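Local atomic coordinates of ribosomal RNA methyltransferase, putative (Plasmodium falciparum, PDB entry 2PLW), a protein that binds S-adenosylmethionine and probably transfers its methyl group to a ribose 2'-hydroxyl of ribosomal RNA, as RlmE-family (FtsJ-like) enzymes do. Residues E12-Y17 and H175-K180; F67-E71 and V94-L98; I144-T149 and C193-G198. All blocks are in the same frame, centred on the assembly; numbering follows the deposited sequence.

All three contacts belong to one Rossmann-like methyltransferase domain and reach the same mixed seven-strand sheet at different places. Contact 1 lies at the surface, where helix 7-17 meets the end of edge strand 171-176 through a salt bridge and a few methyl and ring contacts. Contact 2, on the far side of the chain's centre, is buried and mostly aliphatic: it packs helix 93-102 against the other edge strand, 66-69, next to bound S-adenosylmethionine. Contact 3 is partly buried and relies on backbone hydrogen bonds where the turn into strand 148-155 meets the end of strand 188-196, and on a CH-pi contact from I144 to F196. Contacts 1 and 3 touch, since Y17 O accepts a probable hydrogen bond from K194 NZ; contact 2 touches neither.

Contact 1 (E12-Y17 and H175-K180); sequences ELDNKY and HTTKPK
E12 sends its CG anti to the backbone N (chi1 173°) and runs on extended, while K180 bends at its last torsion (chi4 55°) and turns NZ to the carboxylate; the two side chains approach from opposite directions. This salt bridge is one end of a surface contact in the Rossmann-like methyltransferase fold, between the last turns of helix 7-17 and the chain leaving edge strand 171-176. The ammonium sits unevenly on the carboxylate: NZ of K180 is 2.9 Å from OE2 of E12, on the syn lone pair, and makes a weaker bond of 3.3 Å to OE1. Both residues are exposed, so solvent probably tempers the attraction.

Further along, T177 carries the apolar part. Its CG2 lies beside the backbone N and faces the helix, meeting CD2 of L13 at 4.0 Å where the two side chains cross at about a right angle. The hydroxyl OG1 is engaged by the backbone N of Y190 on strand 188-196, which helps to fix the methyl in this orientation. L13 also lies close to W36, a residue of the S-adenosylmethionine site.

Y17 lies against H175 and T177, at the start of segment 175-180. The aliphatic CG of K16 rests 3.7 Å above one face of its ring, toward the rim. The Y17 and H175 rings are inclined at 40°, and CE1 of Y17 comes 4.3 Å from CB of H175. At the phenol end, OH of Y17 lies 3.6 Å from CG2 of T177.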
loop_
_atom_site.group_PDB
_atom_site.type_symbol
_atom_site.label_atom_id
_atom_site.label_comp_id
_atom_site.label_asym_id
_atom_site.label_seq_id
_atom_site.Cartn_x
_atom_site.Cartn_y
_atom_site.Cartn_z
ATOM N N GLU A 12 6.394 0.788 13.344
ATOM C CA GLU A 12 7.495 -0.161 13.301
ATOM C C GLU A 12 8.166 -0.150 11.920
ATOM O O GLU A 12 9.386 -0.090 11.815
ATOM C CB GLU A 12 6.970 -1.559 13.653
ATOM C CG GLU A 12 7.962 -2.690 13.504
ATOM C CD GLU A 12 7.351 -4.067 13.774
ATOM O OE1 GLU A 12 6.191 -4.145 14.266
ATOM O OE2 GLU A 12 8.057 -5.076 13.482
ATOM N N LEU A 13 7.344 -0.200 10.867
ATOM C CA LEU A 13 7.851 -0.205 9.504
ATOM C C LEU A 13 8.682 1.043 9.205
ATOM O O LEU A 13 9.785 0.941 8.663
ATOM C CB LEU A 13 6.701 -0.321 8.503
ATOM C CG LEU A 13 6.119 -1.729 8.329
ATOM C CD1 LEU A 13 4.792 -1.617 7.588
ATOM C CD2 LEU A 13 7.101 -2.623 7.581
ATOM N N ASP A 14 8.144 2.211 9.548
ATOM C CA ASP A 14 8.826 3.464 9.247
ATOM C C ASP A 14 10.061 3.636 10.126
ATOM O O ASP A 14 11.065 4.166 9.685
ATOM C CB ASP A 14 7.913 4.675 9.365
ATOM C CG ASP A 14 8.575 5.951 8.830
ATOM O OD1 ASP A 14 9.005 5.953 7.658
ATOM O OD2 ASP A 14 8.742 6.924 9.598
ATOM N N ASN A 15 9.978 3.168 11.364
ATOM C CA ASN A 15 11.168 3.162 12.235
ATOM C C ASN A 15 12.352 2.372 11.668
ATOM O O ASN A 15 13.519 2.765 11.828
ATOM C CB ASN A 15 10.782 2.632 13.620
ATOM C CG ASN A 15 10.094 3.672 14.469
ATOM O OD1 ASN A 15 10.047 4.869 14.130
ATOM N ND2 ASN A 15 9.561 3.227 15.602
ATOM N N LYS A 16 12.052 1.262 10.996
ATOM C CA LYS A 16 13.065 0.376 10.451
ATOM C C LYS A 16 13.492 0.816 9.050
ATOM O O LYS A 16 14.692 0.825 8.718
ATOM C CB LYS A 16 12.544 -1.074 10.441
ATOM C CG LYS A 16 13.562 -2.131 9.934
ATOM C CD LYS A 16 12.995 -3.544 10.004
ATOM C CE LYS A 16 14.072 -4.625 9.855
ATOM N NZ LYS A 16 14.548 -5.163 11.187
ATOM N N TYR A 17 12.512 1.179 8.224
ATOM C CA TYR A 17 12.788 1.430 6.812
ATOM C C TYR A 17 12.825 2.893 6.395
ATOM O O TYR A 17 13.227 3.180 5.264
ATOM C CB TYR A 17 11.835 0.610 5.931
ATOM C CG TYR A 17 11.964 -0.874 6.175
ATOM C CD1 TYR A 17 13.003 -1.623 5.591
ATOM C CD2 TYR A 17 11.058 -1.534 6.996
ATOM C CE1 TYR A 17 13.111 -2.990 5.814
ATOM C CE2 TYR A 17 11.160 -2.891 7.237
ATOM C CZ TYR A 17 12.188 -3.614 6.649
ATOM O OH TYR A 17 12.268 -4.959 6.910
ATOM N N HIS A 175 12.690 -6.384 0.403
ATOM C CA HIS A 175 12.928 -7.044 1.700
ATOM C C HIS A 175 11.645 -7.689 2.184
ATOM O O HIS A 175 10.560 -7.147 1.990
ATOM C CB HIS A 175 13.415 -6.037 2.755
ATOM C CG HIS A 175 14.539 -5.162 2.292
ATOM N ND1 HIS A 175 14.336 -3.981 1.605
ATOM C CD2 HIS A 175 15.882 -5.299 2.414
ATOM C CE1 HIS A 175 15.505 -3.428 1.327
ATOM N NE2 HIS A 175 16.460 -4.209 1.806
ATOM N N THR A 176 11.751 -8.867 2.792
ATOM C CA THR A 176 10.620 -9.430 3.505
ATOM C C THR A 176 10.813 -9.144 4.999
ATOM O O THR A 176 11.903 -9.376 5.557
ATOM C CB THR A 176 10.491 -10.945 3.262
ATOM O OG1 THR A 176 10.588 -11.215 1.861
ATOM C CG2 THR A 176 9.143 -11.432 3.742
ATOM N N THR A 177 9.773 -8.618 5.642
ATOM C CA THR A 177 9.829 -8.362 7.079
ATOM C C THR A 177 9.591 -9.674 7.838
ATOM O O THR A 177 9.208 -10.670 7.241
ATOM C CB THR A 177 8.769 -7.332 7.498
ATOM O OG1 THR A 177 7.468 -7.912 7.360
ATOM C CG2 THR A 177 8.858 -6.104 6.619
ATOM N N LYS A 178 9.797 -9.649 9.152
ATOM C CA LYS A 178 9.544 -10.803 10.024
ATOM C C LYS A 178 8.051 -11.155 10.143
ATOM O O LYS A 178 7.234 -10.269 10.392
ATOM C CB LYS A 178 10.137 -10.539 11.414
ATOM C CG LYS A 178 10.206 -11.771 12.307
ATOM C CD LYS A 178 11.273 -12.762 11.818
ATOM C CE LYS A 178 11.465 -13.937 12.789
ATOM N NZ LYS A 178 10.530 -15.079 12.517
ATOM N N PRO A 179 7.691 -12.446 9.940
ATOM C CA PRO A 179 6.294 -12.904 10.036
ATOM C C PRO A 179 5.603 -12.551 11.367
ATOM O O PRO A 179 6.256 -12.525 12.419
ATOM C CB PRO A 179 6.406 -14.429 9.898
ATOM C CG PRO A 179 7.684 -14.664 9.216
ATOM C CD PRO A 179 8.603 -13.544 9.570
ATOM N N LYS A 180 4.296 -12.297 11.310
ATOM C CA LYS A 180 3.508 -11.959 12.504
ATOM C C LYS A 180 2.229 -12.792 12.593
ATOM O O LYS A 180 1.505 -12.937 11.605
ATOM C CB LYS A 180 3.177 -10.455 12.541
ATOM C CG LYS A 180 4.343 -9.558 12.989
ATOM C CD LYS A 180 4.113 -8.081 12.658
ATOM C CE LYS A 180 4.877 -7.156 13.630
ATOM N NZ LYS A 180 6.355 -7.418 13.737
#

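Contact 2 (F67-E71 and V94-L98); sequences FIQGE and VDYKL. With SAM (S-adenosylmethionine), chain C.
G70 and V94 bring their CA atoms within 6.1 Å, where strand 67-69 and helix 94-98 run nearly antiparallel at 164°, their axes 9.0 Å apart at closest approach. I68 is the side chain that fills the interface. Its CG2 branch meets CG2 of V94 at 4.0 Å and also touches CD, on the aliphatic stem of K97. The longer branch swings away from the carbonyl carbon (chi1 -65°) and carries CD1 over to CD2 of L98, 3.8 Å off, with the two side chains crossing near a right angle. CD1 also rests on CB of K97; lysine and isoleucine slide past each other in opposite directions.

This is the strand-against-helix packing of a Rossmann-like sheet, here at edge strand 66-69. I52 and I54 of strand 49-55 extend the apolar layer around I68, and F139 of helix 122-143 covers V94 and L98. G70 gives V94 room to come close: its CA lies 3.9 Å from CG2 of V94. Just past the strand's end the chain meets the cofactor, with O of G70 3.4 Å from C2 of the S-adenosylmethionine adenine and CG of E71 3.5 Å from its N6.

K97 is extended beyond CG, which lets NZ reach the carbonyl O of Q69 at 3.2 Å in a weak hydrogen bond. The lysine thus has two roles: its methylene stem joins the aliphatic layer, while its ammonium probably draws some stabilisation from the backbone carbonyl just ahead of the adenine-contacting residues.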
loop_
_atom_site.group_PDB
_atom_site.type_symbol
_atom_site.label_atom_id
_atom_site.label_comp_id
_atom_site.label_asym_id
_atom_site.label_seq_id
_atom_site.Cartn_x
_atom_site.Cartn_y
_atom_site.Cartn_z
ATOM N N PHE A 67 -9.606 10.997 0.785
ATOM C CA PHE A 67 -10.054 9.621 0.798
ATOM C C PHE A 67 -10.729 9.281 -0.534
ATOM O O PHE A 67 -11.421 10.121 -1.136
ATOM C CB PHE A 67 -11.010 9.354 1.976
ATOM C CG PHE A 67 -11.656 7.996 1.917
ATOM C CD1 PHE A 67 -10.905 6.855 2.155
ATOM C CD2 PHE A 67 -13.008 7.870 1.625
ATOM C CE1 PHE A 67 -11.502 5.601 2.110
ATOM C CE2 PHE A 67 -13.623 6.613 1.569
ATOM C CZ PHE A 67 -12.864 5.485 1.788
ATOM N N ILE A 68 -10.514 8.047 -0.982
ATOM C CA ILE A 68 -11.158 7.539 -2.195
ATOM C C ILE A 68 -11.769 6.198 -1.856
ATOM O O ILE A 68 -11.063 5.269 -1.470
ATOM C CB ILE A 68 -10.157 7.401 -3.377
ATOM C CG1 ILE A 68 -9.643 8.789 -3.795
ATOM C CG2 ILE A 68 -10.813 6.612 -4.534
ATOM C CD1 ILE A 68 -8.445 8.743 -4.781
ATOM N N GLN A 69 -13.090 6.092 -1.991
ATOM C CA GLN A 69 -13.683 4.785 -1.814
ATOM C C GLN A 69 -13.500 3.969 -3.098
ATOM O O GLN A 69 -13.829 4.420 -4.205
ATOM C CB GLN A 69 -15.161 4.849 -1.421
ATOM C CG GLN A 69 -15.669 3.471 -1.068
ATOM C CD GLN A 69 -17.175 3.416 -0.838
ATOM O OE1 GLN A 69 -17.905 4.291 -1.280
ATOM N NE2 GLN A 69 -17.634 2.372 -0.142
ATOM N N GLY A 70 -12.963 2.775 -2.949
ATOM C CA GLY A 70 -12.766 1.896 -4.102
ATOM C C GLY A 70 -12.056 0.610 -3.776
ATOM O O GLY A 70 -11.272 0.540 -2.840
ATOM N N GLU A 71 -12.359 -0.433 -4.537
ATOM C CA GLU A 71 -11.688 -1.692 -4.343
ATOM C C GLU A 71 -10.592 -1.831 -5.408
ATOM O O GLU A 71 -10.885 -1.924 -6.602
ATOM C CB GLU A 71 -12.698 -2.846 -4.432
ATOM C CG GLU A 71 -12.049 -4.223 -4.358
ATOM C CD GLU A 71 -13.075 -5.349 -4.345
ATOM O OE1 GLU A 71 -14.272 -5.080 -4.577
ATOM O OE2 GLU A 71 -12.674 -6.497 -4.111
ATOM N N VAL A 94 -11.617 5.059 -9.383
ATOM C CA VAL A 94 -10.379 5.318 -8.606
ATOM C C VAL A 94 -9.408 6.166 -9.436
ATOM O O VAL A 94 -8.853 7.168 -8.967
ATOM C CB VAL A 94 -9.726 4.010 -8.085
ATOM C CG1 VAL A 94 -8.291 4.246 -7.572
ATOM C CG2 VAL A 94 -10.569 3.394 -6.956
ATOM N N ASP A 95 -9.241 5.810 -10.704
ATOM C CA ASP A 95 -8.292 6.542 -11.552
ATOM C C ASP A 95 -8.639 8.018 -11.722
ATOM O O ASP A 95 -7.770 8.877 -11.669
ATOM C CB ASP A 95 -8.189 5.871 -12.898
ATOM C CG ASP A 95 -7.873 4.404 -12.769
ATOM O OD1 ASP A 95 -6.684 4.043 -12.633
ATOM O OD2 ASP A 95 -8.840 3.614 -12.791
ATOM N N TYR A 96 -9.915 8.300 -11.961
ATOM C CA TYR A 96 -10.329 9.683 -12.161
ATOM C C TYR A 96 -10.297 10.507 -10.872
ATOM O O TYR A 96 -9.915 11.690 -10.884
ATOM C CB TYR A 96 -11.636 9.746 -12.960
ATOM C CG TYR A 96 -11.262 9.637 -14.433
ATOM C CD1 TYR A 96 -11.386 8.424 -15.125
ATOM C CD2 TYR A 96 -10.687 10.722 -15.103
ATOM C CE1 TYR A 96 -10.995 8.313 -16.435
ATOM C CE2 TYR A 96 -10.302 10.613 -16.448
ATOM C CZ TYR A 96 -10.460 9.401 -17.094
ATOM O OH TYR A 96 -10.080 9.278 -18.400
ATOM N N LYS A 97 -10.571 9.847 -9.753
ATOM C CA LYS A 97 -10.379 10.490 -8.453
ATOM C C LYS A 97 -8.900 10.773 -8.172
ATOM O O LYS A 97 -8.558 11.843 -7.687
ATOM C CB LYS A 97 -10.994 9.644 -7.346
ATOM C CG LYS A 97 -12.517 9.616 -7.425
ATOM C CD LYS A 97 -13.084 8.832 -6.278
ATOM C CE LYS A 97 -14.451 8.212 -6.604
ATOM N NZ LYS A 97 -14.793 7.111 -5.621
ATOM N N LEU A 98 -8.021 9.819 -8.478
ATOM C CA LEU A 98 -6.572 10.084 -8.421
ATOM C C LEU A 98 -6.134 11.212 -9.335
ATOM O O LEU A 98 -5.316 12.033 -8.948
ATOM C CB LEU A 98 -5.735 8.823 -8.695
ATOM C CG LEU A 98 -5.764 7.817 -7.558
ATOM C CD1 LEU A 98 -5.179 6.465 -8.027
ATOM C CD2 LEU A 98 -5.030 8.345 -6.282
HETATM N N SAM C . -4.187 0.096 7.930
HETATM C CA SAM C . -5.591 0.341 8.404
HETATM C C SAM C . -5.624 1.287 9.605
HETATM O O SAM C . -4.583 1.495 10.229
HETATM O OXT SAM C . -6.650 1.879 9.963
HETATM C CB SAM C . -6.252 -1.000 8.746
HETATM C CG SAM C . -6.507 -1.758 7.444
HETATM S SD SAM C . -7.637 -3.157 7.578
HETATM C CE SAM C . -6.568 -4.270 8.504
HETATM C "C5'" SAM C . -7.573 -3.871 5.913
HETATM C "C4'" SAM C . -8.457 -3.081 4.947
HETATM O "O4'" SAM C . -8.177 -3.536 3.620
HETATM C "C3'" SAM C . -9.984 -3.240 5.154
HETATM O "O3'" SAM C . -10.566 -2.033 5.596
HETATM C "C2'" SAM C . -10.511 -3.643 3.769
HETATM O "O2'" SAM C . -11.736 -3.046 3.359
HETATM C "C1'" SAM C . -9.357 -3.240 2.868
HETATM N N9 SAM C . -9.291 -3.912 1.570
HETATM C C8 SAM C . -9.261 -5.264 1.295
HETATM N N7 SAM C . -9.156 -5.429 -0.040
HETATM C C5 SAM C . -9.111 -4.197 -0.611
HETATM C C6 SAM C . -8.999 -3.756 -1.931
HETATM N N6 SAM C . -8.913 -4.614 -2.938
HETATM N N1 SAM C . -8.970 -2.413 -2.207
HETATM C C2 SAM C . -9.048 -1.472 -1.196
HETATM N N3 SAM C . -9.145 -1.902 0.114
HETATM C C4 SAM C . -9.193 -3.237 0.391
#

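Contact 3 (I144-T149 and C193-G198); sequences INIGGT and CKNFLG
F196 leaves the backbone with CB 3.5 Å from the carbonyl O of N145 and also near O of G148, and with CG anti to its own N (chi1 -176°) the ring turns in over I144. CG2 of I144 sits over the centre of one ring face, 3.3 Å from the centroid and only 6° off the normal, a close CH-pi contact. At one side of the ring, CD2 and CE2 meet CD1 of I146, with CD2 nearer at 3.8 Å; the two side chains cross at about a right angle. CD1, CE1 and the tip, CZ, all stay against CG2 of I144, CZ at 3.7 Å. The backbone N of G198 stands over the centre of the opposite face, and F171 packs edge-to-face with the ring.

A type II beta turn, N145 to G148, leads into strand 148-155, which pairs with antiparallel strand 188-196 in the seven-strand sheet of this Rossmann-like domain. The backbone of F196 is held at both ends: N of G147 donates to its O at 2.7 Å, nearly straight at 166°, and its N donates to O of G148 at 2.9 Å. Both donors approach a lone pair in the carbonyl plane. One water bridges the two segments beyond, donating to O of G147, accepting from N of N195 and hydrogen-bonding OG1 of T149 at 2.7 Å.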
loop_
_atom_site.group_PDB
_atom_site.type_symbol
_atom_site.label_atom_id
_atom_site.label_comp_id
_atom_site.label_asym_id
_atom_site.label_seq_id
_atom_site.Cartn_x
_atom_site.Cartn_y
_atom_site.Cartn_z
ATOM N N ILE A 144 3.168 4.506 -9.337
ATOM C CA ILE A 144 4.366 4.735 -8.538
ATOM C C ILE A 144 5.360 5.611 -9.316
ATOM O O ILE A 144 5.564 5.419 -10.519
ATOM C CB ILE A 144 5.044 3.411 -8.087
ATOM C CG1 ILE A 144 6.076 3.686 -6.983
ATOM C CG2 ILE A 144 5.674 2.660 -9.245
ATOM C CD1 ILE A 144 5.489 3.848 -5.679
ATOM N N ASN A 145 5.955 6.562 -8.604
ATOM C CA ASN A 145 7.010 7.414 -9.140
ATOM C C ASN A 145 8.328 6.656 -9.206
ATOM O O ASN A 145 8.581 5.767 -8.397
ATOM C CB ASN A 145 7.212 8.600 -8.216
ATOM C CG ASN A 145 7.635 9.840 -8.939
ATOM O OD1 ASN A 145 7.871 9.849 -10.149
ATOM N ND2 ASN A 145 7.761 10.923 -8.182
ATOM N N ILE A 146 9.151 6.986 -10.188
ATOM C CA ILE A 146 10.512 6.456 -10.246
ATOM C C ILE A 146 11.172 6.827 -8.940
ATOM O O ILE A 146 11.014 7.946 -8.438
ATOM C CB ILE A 146 11.291 7.065 -11.423
ATOM C CG1 ILE A 146 10.703 6.601 -12.765
ATOM C CG2 ILE A 146 12.796 6.741 -11.314
ATOM C CD1 ILE A 146 10.767 5.128 -13.000
ATOM N N GLY A 147 11.821 5.846 -8.333
ATOM C CA GLY A 147 12.490 6.093 -7.050
ATOM C C GLY A 147 11.573 5.836 -5.871
ATOM O O GLY A 147 11.990 5.927 -4.717
ATOM N N GLY A 148 10.306 5.498 -6.162
ATOM C CA GLY A 148 9.302 5.355 -5.135
ATOM C C GLY A 148 9.435 4.067 -4.298
ATOM O O GLY A 148 10.138 3.114 -4.698
ATOM N N THR A 149 8.771 4.100 -3.143
ATOM C CA THR A 149 8.703 2.985 -2.167
ATOM C C THR A 149 7.330 2.325 -2.198
ATOM O O THR A 149 6.306 2.987 -2.263
ATOM C CB THR A 149 9.002 3.498 -0.719
ATOM O OG1 THR A 149 10.335 4.015 -0.672
ATOM C CG2 THR A 149 8.861 2.401 0.345
ATOM N N CYS A 193 9.638 -2.559 -0.698
ATOM C CA CYS A 193 10.293 -2.401 -1.968
ATOM C C CYS A 193 10.781 -0.975 -2.096
ATOM O O CYS A 193 9.994 -0.034 -1.995
ATOM C CB CYS A 193 9.290 -2.673 -3.105
ATOM S SG CYS A 193 8.419 -4.253 -2.924
ATOM N N LYS A 194 12.082 -0.840 -2.342
ATOM C CA LYS A 194 12.735 0.445 -2.403
ATOM C C LYS A 194 13.332 0.749 -3.753
ATOM O O LYS A 194 14.001 -0.090 -4.373
ATOM C CB LYS A 194 13.804 0.514 -1.303
ATOM C CG LYS A 194 13.263 0.143 0.087
ATOM C CD LYS A 194 12.642 1.328 0.838
ATOM C CE LYS A 194 13.687 2.240 1.489
ATOM N NZ LYS A 194 14.213 1.768 2.821
ATOM N N ASN A 195 13.066 1.980 -4.202
ATOM C CA ASN A 195 13.636 2.588 -5.383
ATOM C C ASN A 195 13.087 1.932 -6.653
ATOM O O ASN A 195 13.749 1.155 -7.332
ATOM C CB ASN A 195 15.191 2.643 -5.299
ATOM C CG ASN A 195 15.804 3.495 -6.387
ATOM O OD1 ASN A 195 15.149 4.356 -6.962
ATOM N ND2 ASN A 195 17.092 3.263 -6.662
ATOM N N PHE A 196 11.838 2.314 -6.963
ATOM C CA PHE A 196 11.227 1.851 -8.199
ATOM C C PHE A 196 12.063 2.272 -9.399
ATOM O O PHE A 196 12.322 3.462 -9.599
ATOM C CB PHE A 196 9.827 2.445 -8.341
ATOM C CG PHE A 196 9.081 1.931 -9.575
ATOM C CD1 PHE A 196 8.658 0.604 -9.620
ATOM C CD2 PHE A 196 8.821 2.763 -10.671
ATOM C CE1 PHE A 196 7.957 0.109 -10.750
ATOM C CE2 PHE A 196 8.148 2.289 -11.798
ATOM C CZ PHE A 196 7.710 0.958 -11.836
ATOM N N LEU A 197 12.428 1.285 -10.215
ATOM C CA LEU A 197 13.207 1.530 -11.427
ATOM C C LEU A 197 12.449 1.231 -12.717
ATOM O O LEU A 197 12.984 1.449 -13.800
ATOM C CB LEU A 197 14.504 0.691 -11.415
ATOM C CG LEU A 197 15.433 0.935 -10.223
ATOM C CD1 LEU A 197 16.528 -0.125 -10.167
ATOM C CD2 LEU A 197 15.986 2.329 -10.238
ATOM N N GLY A 198 11.232 0.707 -12.607
ATOM C CA GLY A 198 10.518 0.189 -13.796
ATOM C C GLY A 198 11.070 -1.171 -14.190
ATOM O O GLY A 198 12.003 -1.693 -13.554
HETATM O O HOH W 1 12.264 4.204 -2.534
#